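Local coordinates for protein CbbY (PDB 4UAS) that dephosphorylates xylulose-1,5-bisphosphate, a potent inhibitor of Rubisco, to xylulose 5-phosphate with the help of magnesium, and so removes the inhibitor, at residues E3-D8 / I109-A114; L19-F24 / D34-R39; G50-I55 / L69-I74; A171-D176 / L189-S194. All blocks are in the same frame, centred on the assembly; numbering follows the deposited sequence.

Contact 1 of 4, residues E3-D8 / I109-A114. With MG (magnesium ion), chain D.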
# COMPACT_ATOMS: atom_id res chain seq x y z
N GLU A 3 -7.26 14.74 13.47
CA GLU A 3 -6.05 14.62 14.30
C GLU A 3 -5.00 13.67 13.75
O GLU A 3 -3.85 13.76 14.08
CB GLU A 3 -6.40 14.17 15.72
CG GLU A 3 -7.15 15.28 16.46
CD GLU A 3 -7.61 14.93 17.84
OE1 GLU A 3 -7.30 13.82 18.33
OE2 GLU A 3 -8.33 15.80 18.42
N ALA A 4 -5.38 12.82 12.79
CA ALA A 4 -4.42 11.90 12.17
C ALA A 4 -4.92 11.55 10.77
O ALA A 4 -6.10 11.42 10.56
CB ALA A 4 -4.19 10.61 12.99
N ILE A 5 -3.95 11.30 9.87
CA ILE A 5 -4.21 10.74 8.56
C ILE A 5 -3.41 9.49 8.43
O ILE A 5 -2.20 9.47 8.69
CB ILE A 5 -3.83 11.75 7.42
CG1 ILE A 5 -4.41 13.14 7.64
CG2 ILE A 5 -4.23 11.17 6.09
CD1 ILE A 5 -3.81 14.22 6.76
N LEU A 6 -4.11 8.46 7.95
CA LEU A 6 -3.52 7.12 7.76
C LEU A 6 -3.48 6.84 6.25
O LEU A 6 -4.51 6.87 5.59
CB LEU A 6 -4.31 6.07 8.51
CG LEU A 6 -4.28 6.24 10.01
CD1 LEU A 6 -5.35 7.15 10.51
CD2 LEU A 6 -4.44 4.88 10.72
N PHE A 7 -2.31 6.59 5.73
CA PHE A 7 -2.07 6.35 4.32
C PHE A 7 -1.79 4.90 4.00
O PHE A 7 -0.89 4.29 4.54
CB PHE A 7 -0.86 7.12 3.82
CG PHE A 7 -1.01 8.62 3.88
CD1 PHE A 7 -1.39 9.34 2.75
CD2 PHE A 7 -0.73 9.33 5.03
CE1 PHE A 7 -1.46 10.75 2.79
CE2 PHE A 7 -0.86 10.70 5.07
CZ PHE A 7 -1.19 11.39 3.96
N ASP A 8 -2.56 4.35 3.04
CA ASP A 8 -2.16 3.22 2.30
C ASP A 8 -0.86 3.55 1.53
O ASP A 8 -0.58 4.72 1.30
CB ASP A 8 -3.28 2.87 1.33
CG ASP A 8 -3.05 1.68 0.50
OD1 ASP A 8 -2.67 0.63 1.08
OD2 ASP A 8 -3.07 1.75 -0.75
N ILE A 109 -0.74 17.65 12.45
CA ILE A 109 -1.53 16.44 12.34
C ILE A 109 -0.57 15.23 12.26
O ILE A 109 0.39 15.22 11.51
CB ILE A 109 -2.39 16.56 11.10
CG1 ILE A 109 -3.49 17.60 11.36
CG2 ILE A 109 -3.09 15.23 10.77
CD1 ILE A 109 -4.18 18.01 10.14
N ARG A 110 -0.83 14.20 13.04
CA ARG A 110 0.07 13.05 13.02
C ARG A 110 -0.31 12.14 11.83
O ARG A 110 -1.46 12.00 11.45
CB ARG A 110 -0.01 12.29 14.34
CG ARG A 110 0.44 13.15 15.51
CD ARG A 110 0.53 12.34 16.80
NE ARG A 110 1.79 11.56 16.84
CZ ARG A 110 1.88 10.28 17.26
NH1 ARG A 110 0.81 9.66 17.70
NH2 ARG A 110 3.03 9.62 17.29
N LEU A 111 0.70 11.47 11.32
CA LEU A 111 0.62 10.69 10.07
C LEU A 111 1.06 9.25 10.32
O LEU A 111 2.06 8.99 10.97
CB LEU A 111 1.54 11.33 9.01
CG LEU A 111 1.26 12.78 8.70
CD1 LEU A 111 2.24 13.29 7.65
CD2 LEU A 111 -0.13 13.09 8.28
N ALA A 112 0.34 8.32 9.69
CA ALA A 112 0.67 6.91 9.73
C ALA A 112 0.68 6.32 8.32
O ALA A 112 -0.12 6.76 7.46
CB ALA A 112 -0.27 6.11 10.62
N VAL A 113 1.43 5.27 8.14
CA VAL A 113 1.25 4.30 7.07
C VAL A 113 0.55 3.08 7.65
O VAL A 113 0.86 2.65 8.74
CB VAL A 113 2.63 3.88 6.49
CG1 VAL A 113 2.67 2.52 5.89
CG2 VAL A 113 3.04 4.98 5.50
N ALA A 114 -0.41 2.56 6.87
CA ALA A 114 -1.10 1.32 7.19
C ALA A 114 -1.14 0.50 5.90
O ALA A 114 -1.92 0.85 5.00
CB ALA A 114 -2.48 1.59 7.73
MG MG D . -3.23 0.07 -2.02
O HOH W 1 -3.59 -1.24 -3.47
O HOH W 2 -4.95 -0.68 -0.84
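Leu111 fits its CD2 methyl into the hollow between Ile5 and Phe7 on one face of a parallel strand pair. That methyl lies 4.0 Å from Ile5 CB and 4.1 Å from Phe7 CE2. It meets the phenyl ring at its edge, near the ring plane. Ile5 and Leu111 run side by side and point the same way. Ile109 CG2 is a second bump, touching Ile5 CG1 at 4.0 Å. Helix 97-107 covers this face, with Ile101 and Ala104 on the leucine.

The other face carries Ala4, Leu6 and Ala112. Here the small Ala112 offers only CB, which meets Leu6 CG at 4.1 Å. Helix 155-164 packs over this side through Leu164, Tyr157 and Ala160.

Strands 4-7 and 110-114 are neighbours in the parallel, Rossmann-like sheet of the HAD superfamily. Their short axes are 23° apart. Five backbone bonds join them, alternately from each strand. The straightest is Phe7 N to Ala112 O, 2.8 Å at 173°. The same oxygen lies in the plane of the Phe7 ring, at its edge.

Just past the strand comes Asp8, the inferred nucleophile. Its CG is anti to the backbone N (chi1 -178°), which carries the carboxylate on past the strand end toward the metal. OD2 binds the magnesium ion at 2.1 Å and is also hydrogen-bonded by Thr12. OD1 forms a salt bridge with Lys151, which also donates to Ala114 O.

Contact 2 of 4, residues L19-F24 / D34-R39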
# COMPACT_ATOMS: atom_id res chain seq x y z
N LEU A 19 5.87 -1.89 -10.87
CA LEU A 19 7.20 -2.17 -10.42
C LEU A 19 7.26 -3.45 -9.59
O LEU A 19 8.23 -4.22 -9.70
CB LEU A 19 7.79 -0.95 -9.66
CG LEU A 19 9.33 -0.94 -9.57
CD1 LEU A 19 9.93 -0.61 -10.94
CD2 LEU A 19 9.77 0.13 -8.58
N HIS A 20 6.30 -3.66 -8.71
CA HIS A 20 6.21 -4.93 -8.03
C HIS A 20 6.12 -6.08 -9.01
O HIS A 20 6.79 -7.09 -8.83
CB HIS A 20 4.98 -4.98 -7.10
CG HIS A 20 5.14 -4.22 -5.82
ND1 HIS A 20 6.01 -4.62 -4.84
CD2 HIS A 20 4.52 -3.09 -5.38
CE1 HIS A 20 5.92 -3.74 -3.85
NE2 HIS A 20 5.04 -2.82 -4.14
N ARG A 21 5.27 -5.98 -10.04
CA ARG A 21 5.12 -7.04 -11.03
C ARG A 21 6.43 -7.34 -11.71
O ARG A 21 6.83 -8.52 -11.86
CB ARG A 21 4.02 -6.70 -12.02
CG ARG A 21 3.69 -7.88 -12.97
CD ARG A 21 2.53 -7.54 -13.91
NE ARG A 21 2.84 -6.56 -14.93
CZ ARG A 21 3.27 -6.83 -16.15
NH1 ARG A 21 3.49 -8.05 -16.55
NH2 ARG A 21 3.47 -5.83 -16.99
N ARG A 22 7.18 -6.31 -12.08
CA ARG A 22 8.50 -6.46 -12.67
C ARG A 22 9.40 -7.20 -11.69
O ARG A 22 10.16 -8.10 -12.08
CB ARG A 22 9.08 -5.11 -13.07
CG ARG A 22 10.51 -5.14 -13.59
CD ARG A 22 11.00 -3.77 -14.05
NE ARG A 22 12.40 -3.91 -14.45
CZ ARG A 22 13.19 -2.86 -14.68
NH1 ARG A 22 12.73 -1.67 -14.57
NH2 ARG A 22 14.45 -3.04 -14.95
N ALA A 23 9.44 -6.77 -10.43
CA ALA A 23 10.30 -7.41 -9.45
C ALA A 23 9.95 -8.89 -9.31
O ALA A 23 10.83 -9.75 -9.18
CB ALA A 23 10.21 -6.71 -8.12
N PHE A 24 8.64 -9.24 -9.26
CA PHE A 24 8.26 -10.64 -9.23
C PHE A 24 8.81 -11.38 -10.44
O PHE A 24 9.45 -12.42 -10.32
CB PHE A 24 6.74 -10.82 -9.16
CG PHE A 24 6.10 -10.60 -7.81
CD1 PHE A 24 6.30 -11.52 -6.81
CD2 PHE A 24 5.26 -9.52 -7.56
CE1 PHE A 24 5.68 -11.38 -5.56
CE2 PHE A 24 4.67 -9.36 -6.34
CZ PHE A 24 4.86 -10.29 -5.32
N ASP A 34 9.67 -21.12 -14.68
CA ASP A 34 8.93 -20.68 -15.84
C ASP A 34 7.79 -19.72 -15.54
O ASP A 34 7.13 -19.21 -16.48
CB ASP A 34 8.45 -21.88 -16.68
CG ASP A 34 7.41 -22.72 -16.03
OD1 ASP A 34 7.28 -22.69 -14.81
OD2 ASP A 34 6.69 -23.44 -16.77
N TRP A 35 7.60 -19.36 -14.30
CA TRP A 35 6.47 -18.52 -13.91
C TRP A 35 6.63 -17.12 -14.48
O TRP A 35 7.71 -16.55 -14.51
CB TRP A 35 6.39 -18.39 -12.36
CG TRP A 35 6.54 -19.66 -11.61
CD1 TRP A 35 6.26 -20.94 -12.00
CD2 TRP A 35 6.93 -19.74 -10.26
NE1 TRP A 35 6.54 -21.81 -10.99
CE2 TRP A 35 6.94 -21.09 -9.89
CE3 TRP A 35 7.29 -18.77 -9.30
CZ2 TRP A 35 7.29 -21.52 -8.61
CZ3 TRP A 35 7.70 -19.20 -8.02
CH2 TRP A 35 7.66 -20.56 -7.67
N PHE A 36 5.49 -16.54 -14.91
CA PHE A 36 5.51 -15.18 -15.45
C PHE A 36 4.09 -14.63 -15.29
O PHE A 36 3.13 -15.28 -15.71
CB PHE A 36 5.92 -15.17 -16.94
CG PHE A 36 5.92 -13.82 -17.49
CD1 PHE A 36 7.04 -12.96 -17.26
CD2 PHE A 36 4.88 -13.28 -18.13
CE1 PHE A 36 7.10 -11.67 -17.72
CE2 PHE A 36 4.89 -11.99 -18.57
CZ PHE A 36 5.99 -11.15 -18.39
N TRP A 37 3.98 -13.49 -14.63
CA TRP A 37 2.72 -12.85 -14.39
C TRP A 37 2.49 -11.65 -15.32
O TRP A 37 3.15 -10.62 -15.22
CB TRP A 37 2.66 -12.37 -12.94
CG TRP A 37 2.69 -13.48 -11.92
CD1 TRP A 37 2.53 -14.77 -12.12
CD2 TRP A 37 2.85 -13.30 -10.49
NE1 TRP A 37 2.61 -15.48 -10.95
CE2 TRP A 37 2.79 -14.59 -9.92
CE3 TRP A 37 3.04 -12.20 -9.64
CZ2 TRP A 37 2.89 -14.79 -8.54
CZ3 TRP A 37 3.15 -12.44 -8.29
CH2 TRP A 37 3.07 -13.69 -7.74
N ASP A 38 1.59 -11.85 -16.28
CA ASP A 38 1.17 -10.76 -17.15
C ASP A 38 0.18 -9.86 -16.41
O ASP A 38 -0.26 -10.17 -15.31
CB ASP A 38 0.70 -11.23 -18.54
CG ASP A 38 -0.47 -12.12 -18.55
OD1 ASP A 38 -1.37 -12.05 -17.67
OD2 ASP A 38 -0.56 -12.96 -19.56
N ARG A 39 -0.16 -8.73 -17.01
CA ARG A 39 -1.09 -7.81 -16.35
C ARG A 39 -2.45 -8.39 -16.02
O ARG A 39 -3.03 -8.12 -14.99
CB ARG A 39 -1.30 -6.54 -17.15
CG ARG A 39 -0.18 -5.59 -17.12
CD ARG A 39 -0.49 -4.37 -17.93
NE ARG A 39 0.45 -3.31 -17.76
CZ ARG A 39 0.34 -2.13 -18.35
NH1 ARG A 39 -0.65 -1.83 -19.17
NH2 ARG A 39 1.24 -1.21 -18.14
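Arg21 and Trp37 make the polar half of this contact, and Phe24 and Trp37 the aromatic half. Arg21 NH1 donates to the backbone oxygen of Trp37 at 2.9 Å, with an angle of 162° at the hydrogen. The bond uses a lone pair in the carbonyl plane, and the oxygen sits at the guanidinium edge, in its plane. Arg39 CG lies over one guanidinium face, 3.5 Å above it and toward the rim. The two arginine side chains cross at about a right angle.

Trp37 CZ3 stands over the centre of the Phe24 ring, 3.4 Å above its plane. The planes are 46° apart, so the pair is oblique.

Arg21 CG is anti to the backbone N (chi1 -172°), which puts it 3.6 Å from Trp37 O. Arg21 NE pairs with Glu18. Arg39 NE pairs with the other oxygen of the same carboxylate, which probably eases the repulsion between Arg21 NH2 and Arg39 NE, 4.0 Å apart. Trp37 N is held by Asn25 OD1. An alanine in place of Arg21 would probably leave Trp37 O without this donor and Glu18 without one of its two arginine partners.

Asp38 is the N-cap of helix 39-45, and its OD1 accepts from Glu41 N. The contact thus ties helix 17-31 to the loop entering helix 39-45. These helices are consistent with the helical cap that HAD phosphatases of this kind carry after the first strand. Tyr42 of helix 39-45 touches Arg21 and Phe24, Leu45 touches Trp37, and helix 51-61 adds Arg54 to both Phe24 and Trp37.

Contact 3 of 4, residues G50-I55 / L69-I74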
# COMPACT_ATOMS: atom_id res chain seq x y z
N GLY A 50 -0.36 -8.84 0.27
CA GLY A 50 0.87 -9.39 0.81
C GLY A 50 1.58 -10.23 -0.22
O GLY A 50 0.96 -11.11 -0.83
N GLY A 51 2.86 -9.98 -0.42
CA GLY A 51 3.55 -10.70 -1.47
C GLY A 51 3.66 -12.20 -1.22
O GLY A 51 3.58 -13.01 -2.14
N LYS A 52 3.90 -12.59 0.02
CA LYS A 52 4.06 -14.02 0.32
C LYS A 52 2.72 -14.72 0.09
O LYS A 52 2.68 -15.85 -0.49
CB LYS A 52 4.54 -14.26 1.76
CG LYS A 52 5.96 -13.85 2.02
CD LYS A 52 6.48 -14.21 3.41
CE LYS A 52 5.72 -13.65 4.55
NZ LYS A 52 5.56 -12.18 4.62
N GLU A 53 1.63 -14.09 0.54
CA GLU A 53 0.30 -14.63 0.38
C GLU A 53 -0.07 -14.77 -1.09
O GLU A 53 -0.74 -15.70 -1.51
CB GLU A 53 -0.72 -13.76 1.14
CG GLU A 53 -0.56 -13.73 2.68
CD GLU A 53 0.52 -12.79 3.21
OE1 GLU A 53 1.28 -12.16 2.47
OE2 GLU A 53 0.57 -12.70 4.49
N ARG A 54 0.33 -13.79 -1.89
CA ARG A 54 0.03 -13.79 -3.32
C ARG A 54 0.82 -14.93 -4.00
O ARG A 54 0.26 -15.64 -4.83
CB ARG A 54 0.46 -12.43 -3.94
CG ARG A 54 0.02 -12.26 -5.34
CD ARG A 54 0.27 -10.86 -5.88
NE ARG A 54 -0.49 -9.93 -5.10
CZ ARG A 54 -0.05 -8.84 -4.57
NH1 ARG A 54 1.09 -8.29 -4.98
NH2 ARG A 54 -0.76 -8.23 -3.62
N ILE A 55 2.09 -15.13 -3.65
CA ILE A 55 2.83 -16.28 -4.20
C ILE A 55 2.14 -17.56 -3.84
O ILE A 55 1.98 -18.46 -4.66
CB ILE A 55 4.33 -16.23 -3.77
CG1 ILE A 55 5.05 -15.02 -4.32
CG2 ILE A 55 5.02 -17.54 -4.15
CD1 ILE A 55 6.33 -14.70 -3.57
N LEU A 69 12.37 -23.03 -3.86
CA LEU A 69 12.76 -22.49 -2.59
C LEU A 69 11.48 -22.30 -1.78
O LEU A 69 10.38 -22.16 -2.33
CB LEU A 69 13.37 -21.06 -2.75
CG LEU A 69 14.60 -20.82 -3.50
CD1 LEU A 69 15.00 -19.38 -3.37
CD2 LEU A 69 15.70 -21.67 -2.93
N PRO A 70 11.62 -22.15 -0.44
CA PRO A 70 10.46 -21.76 0.36
C PRO A 70 9.93 -20.40 -0.10
O PRO A 70 10.69 -19.56 -0.54
CB PRO A 70 11.02 -21.66 1.78
CG PRO A 70 12.21 -22.62 1.78
CD PRO A 70 12.80 -22.43 0.40
N ILE A 71 8.62 -20.20 0.06
CA ILE A 71 7.99 -18.93 -0.33
C ILE A 71 8.66 -17.77 0.32
O ILE A 71 8.86 -16.72 -0.27
CB ILE A 71 6.51 -18.95 -0.02
CG1 ILE A 71 5.78 -19.98 -0.94
CG2 ILE A 71 5.90 -17.56 -0.13
CD1 ILE A 71 4.32 -20.20 -0.55
N ALA A 72 8.99 -17.88 1.58
CA ALA A 72 9.59 -16.75 2.25
C ALA A 72 10.92 -16.29 1.59
O ALA A 72 11.21 -15.09 1.51
CB ALA A 72 9.78 -17.00 3.73
N ASP A 73 11.71 -17.26 1.06
CA ASP A 73 12.95 -16.97 0.40
C ASP A 73 12.71 -16.36 -1.00
O ASP A 73 13.46 -15.47 -1.42
CB ASP A 73 13.83 -18.22 0.31
CG ASP A 73 14.24 -18.70 1.70
OD1 ASP A 73 14.79 -17.92 2.48
OD2 ASP A 73 13.77 -19.74 2.08
N ILE A 74 11.71 -16.85 -1.68
CA ILE A 74 11.30 -16.23 -2.97
C ILE A 74 10.91 -14.76 -2.75
O ILE A 74 11.33 -13.85 -3.47
CB ILE A 74 10.17 -16.98 -3.65
CG1 ILE A 74 10.54 -18.47 -3.90
CG2 ILE A 74 9.74 -16.29 -4.95
CD1 ILE A 74 9.42 -19.34 -4.37
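Lys52 and Ile55, one helical turn apart, carry the first helix's side of this contact with Ile71, Ala72 and Ile74. Segment 50-55 starts at Gly50, the N-cap of helix 51-61. Its phi of 92° would press a CB against the preceding carbonyl oxygen, and a CB would also clash with Glu53 OE1.

Lys52 follows. Ile71 CG2 sits against Lys52, 3.7 Å from its O and 4.0 Å from its CB. Farther out, Lys52 CD passes Ala72 CB at 4.3 Å. The chain then bends at chi3 and chi4 (-59° and -57°).

Ile55 points at the second helix and uses both branches. Its CG2, anti to the backbone N, meets Ile71 CG1 at 4.1 Å, and the two side chains slide past each other in opposite directions. Its CD1 reaches Ile74 CG2 at 4.0 Å, and these two cross obliquely. Phe24 of helix 17-31 packs on Ile55, and Trp35 on Ile74.

Both helices are part of the probable helical cap over the active site, where residues 50-54 and His75 to Lys78 bind substrate. The contact is carried by van der Waals packing of aliphatic groups. The charged end of Lys52 leads away, to a salt bridge with Asp145, and only its aliphatic part takes part here. The packing between the starts of helices 51-61 and 71-87 thus rests on fit of shape and is not directional.

Contact 4 of 4, residues A171-D176 / L189-S194. With MG (magnesium ion), chain D.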
# COMPACT_ATOMS: atom_id res chain seq x y z
N ALA A 171 -9.88 10.61 12.81
CA ALA A 171 -8.86 10.25 11.82
C ALA A 171 -9.53 9.98 10.51
O ALA A 171 -10.75 9.94 10.39
CB ALA A 171 -8.05 9.10 12.34
N VAL A 172 -8.70 9.77 9.48
CA VAL A 172 -9.20 9.51 8.13
C VAL A 172 -8.11 8.67 7.46
O VAL A 172 -6.94 8.84 7.71
CB VAL A 172 -9.51 10.80 7.37
CG1 VAL A 172 -8.25 11.62 7.23
CG2 VAL A 172 -10.23 10.56 6.07
N ALA A 173 -8.54 7.78 6.53
CA ALA A 173 -7.67 6.97 5.71
C ALA A 173 -7.76 7.36 4.25
O ALA A 173 -8.84 7.70 3.76
CB ALA A 173 -8.05 5.49 5.83
N LEU A 174 -6.63 7.26 3.57
CA LEU A 174 -6.55 7.38 2.09
C LEU A 174 -6.17 6.03 1.53
O LEU A 174 -5.22 5.38 1.97
CB LEU A 174 -5.52 8.39 1.64
CG LEU A 174 -5.95 9.84 1.62
CD1 LEU A 174 -6.37 10.34 2.92
CD2 LEU A 174 -4.89 10.68 0.99
N GLU A 175 -6.96 5.57 0.56
CA GLU A 175 -6.86 4.23 -0.02
C GLU A 175 -7.09 4.28 -1.52
O GLU A 175 -7.58 5.25 -2.08
CB GLU A 175 -7.92 3.30 0.60
CG GLU A 175 -7.43 2.65 1.90
CD GLU A 175 -6.42 1.55 1.69
OE1 GLU A 175 -6.13 1.25 0.49
OE2 GLU A 175 -5.96 1.01 2.71
N ASP A 176 -6.73 3.16 -2.21
CA ASP A 176 -6.90 3.01 -3.61
C ASP A 176 -7.66 1.77 -4.02
O ASP A 176 -7.94 1.62 -5.22
CB ASP A 176 -5.57 3.01 -4.38
CG ASP A 176 -4.85 1.68 -4.17
OD1 ASP A 176 -4.66 1.36 -2.99
OD2 ASP A 176 -4.45 0.98 -5.12
N LEU A 189 -12.93 4.05 10.38
CA LEU A 189 -12.39 5.25 9.75
C LEU A 189 -13.21 5.67 8.54
O LEU A 189 -13.58 4.86 7.70
CB LEU A 189 -10.95 4.93 9.25
CG LEU A 189 -9.93 4.74 10.37
CD1 LEU A 189 -8.72 4.06 9.84
CD2 LEU A 189 -9.57 6.06 10.98
N ARG A 190 -13.39 6.96 8.45
CA ARG A 190 -13.72 7.55 7.16
C ARG A 190 -12.58 7.32 6.19
O ARG A 190 -11.41 7.28 6.56
CB ARG A 190 -14.03 9.00 7.32
CG ARG A 190 -15.44 9.20 8.06
CD ARG A 190 -15.99 10.59 8.12
NE ARG A 190 -14.91 11.45 8.63
CZ ARG A 190 -14.20 12.34 7.94
NH1 ARG A 190 -14.37 12.41 6.62
NH2 ARG A 190 -13.24 13.08 8.55
N CYS A 191 -12.94 7.15 4.92
CA CYS A 191 -11.94 6.71 3.94
C CYS A 191 -12.21 7.41 2.59
O CYS A 191 -13.32 7.40 2.08
CB CYS A 191 -12.02 5.20 3.77
SG CYS A 191 -10.78 4.51 2.64
N ILE A 192 -11.15 8.07 2.12
CA ILE A 192 -11.10 8.73 0.80
C ILE A 192 -10.39 7.78 -0.15
O ILE A 192 -9.25 7.42 0.11
CB ILE A 192 -10.22 9.96 0.88
CG1 ILE A 192 -10.61 10.85 2.06
CG2 ILE A 192 -10.31 10.70 -0.45
CD1 ILE A 192 -12.05 11.24 2.05
N VAL A 193 -11.06 7.42 -1.25
CA VAL A 193 -10.52 6.53 -2.23
C VAL A 193 -10.17 7.29 -3.51
O VAL A 193 -11.02 8.02 -4.04
CB VAL A 193 -11.46 5.35 -2.52
CG1 VAL A 193 -10.92 4.49 -3.65
CG2 VAL A 193 -11.71 4.52 -1.29
N SER A 194 -9.01 7.01 -4.08
CA SER A 194 -8.69 7.38 -5.47
C SER A 194 -8.08 6.17 -6.13
O SER A 194 -6.98 5.76 -5.77
CB SER A 194 -7.76 8.55 -5.59
OG SER A 194 -7.59 8.89 -6.98
MG MG D . -3.23 0.07 -2.02
O HOH W 3 -13.16 8.65 10.77
O HOH W 4 -12.55 12.17 11.06
O HOH W 2 -4.95 -0.68 -0.84
O HOH W 1 -3.59 -1.24 -3.47
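Ala173 and Glu175 share four backbone hydrogen bonds with Arg190, Ile192 and Ser194. These join strands 171-175 and 190-193 in parallel, with the short axes 27° apart. Ala173 N donates to Arg190 O at 2.9 Å. Ile192 N returns a bond to Ala173 O.

Two waters extend the link near Ala171 and Arg190. Both donate to Ala171 O. One accepts from Arg190 N, the other from Arg190 NH2 at 2.8 Å. Leu223 O is a further acceptor for that NH2.

The apolar contacts divide between the two faces. On one, Leu174 CG lies 4.3 Å from Ile192 CB. On the other, Cys191 SG, anti to its backbone N (chi1 -177°), lies 3.7 Å from Glu175 CB. Leu181 and Ala184 of helix 178-186 cover the sulfur's side. Beside Ala171, Leu189 CD2 packs on its CB at 3.7 Å.

The acidic groups lie at the other end. Asp176 OD1 binds the magnesium ion at 2.2 Å, and OD2 accepts from a metal-bound water. The Glu175 chain bends at chi2 (-74°), and its OE1 takes a 2.6 Å bond from another metal-bound water, a second-shell link. Its OE2 is held by Lys151 and Tyr157.

Strand, helix 178-186 and strand form a beta-alpha-beta unit. An aspartate just past the end of its first strand, bound to the metal, with an acidic neighbour in the second shell, is characteristic of HAD phosphatases.

Overall arrangement
Contacts 1 and 4 are neighbours in one parallel sheet, with centres 10 Å apart. Strands 4-7 and 171-175 lie side by side at its middle, and their ends bring Asp8 and Asp176 to the same magnesium ion and share its two waters. Contacts 2 and 3 lie in the probable helical cap, with centres 13 Å apart, and touch through Phe24, Trp35 and Trp37 against helices 51-61 and 71-87. Along the chain both are nested within the loop closed by contact 1, and contact 4 follows. About 28 to 30 Å separates the centres of the two pairs. The metal marks the HAD core strand ends; substrate probably binds between core and cap.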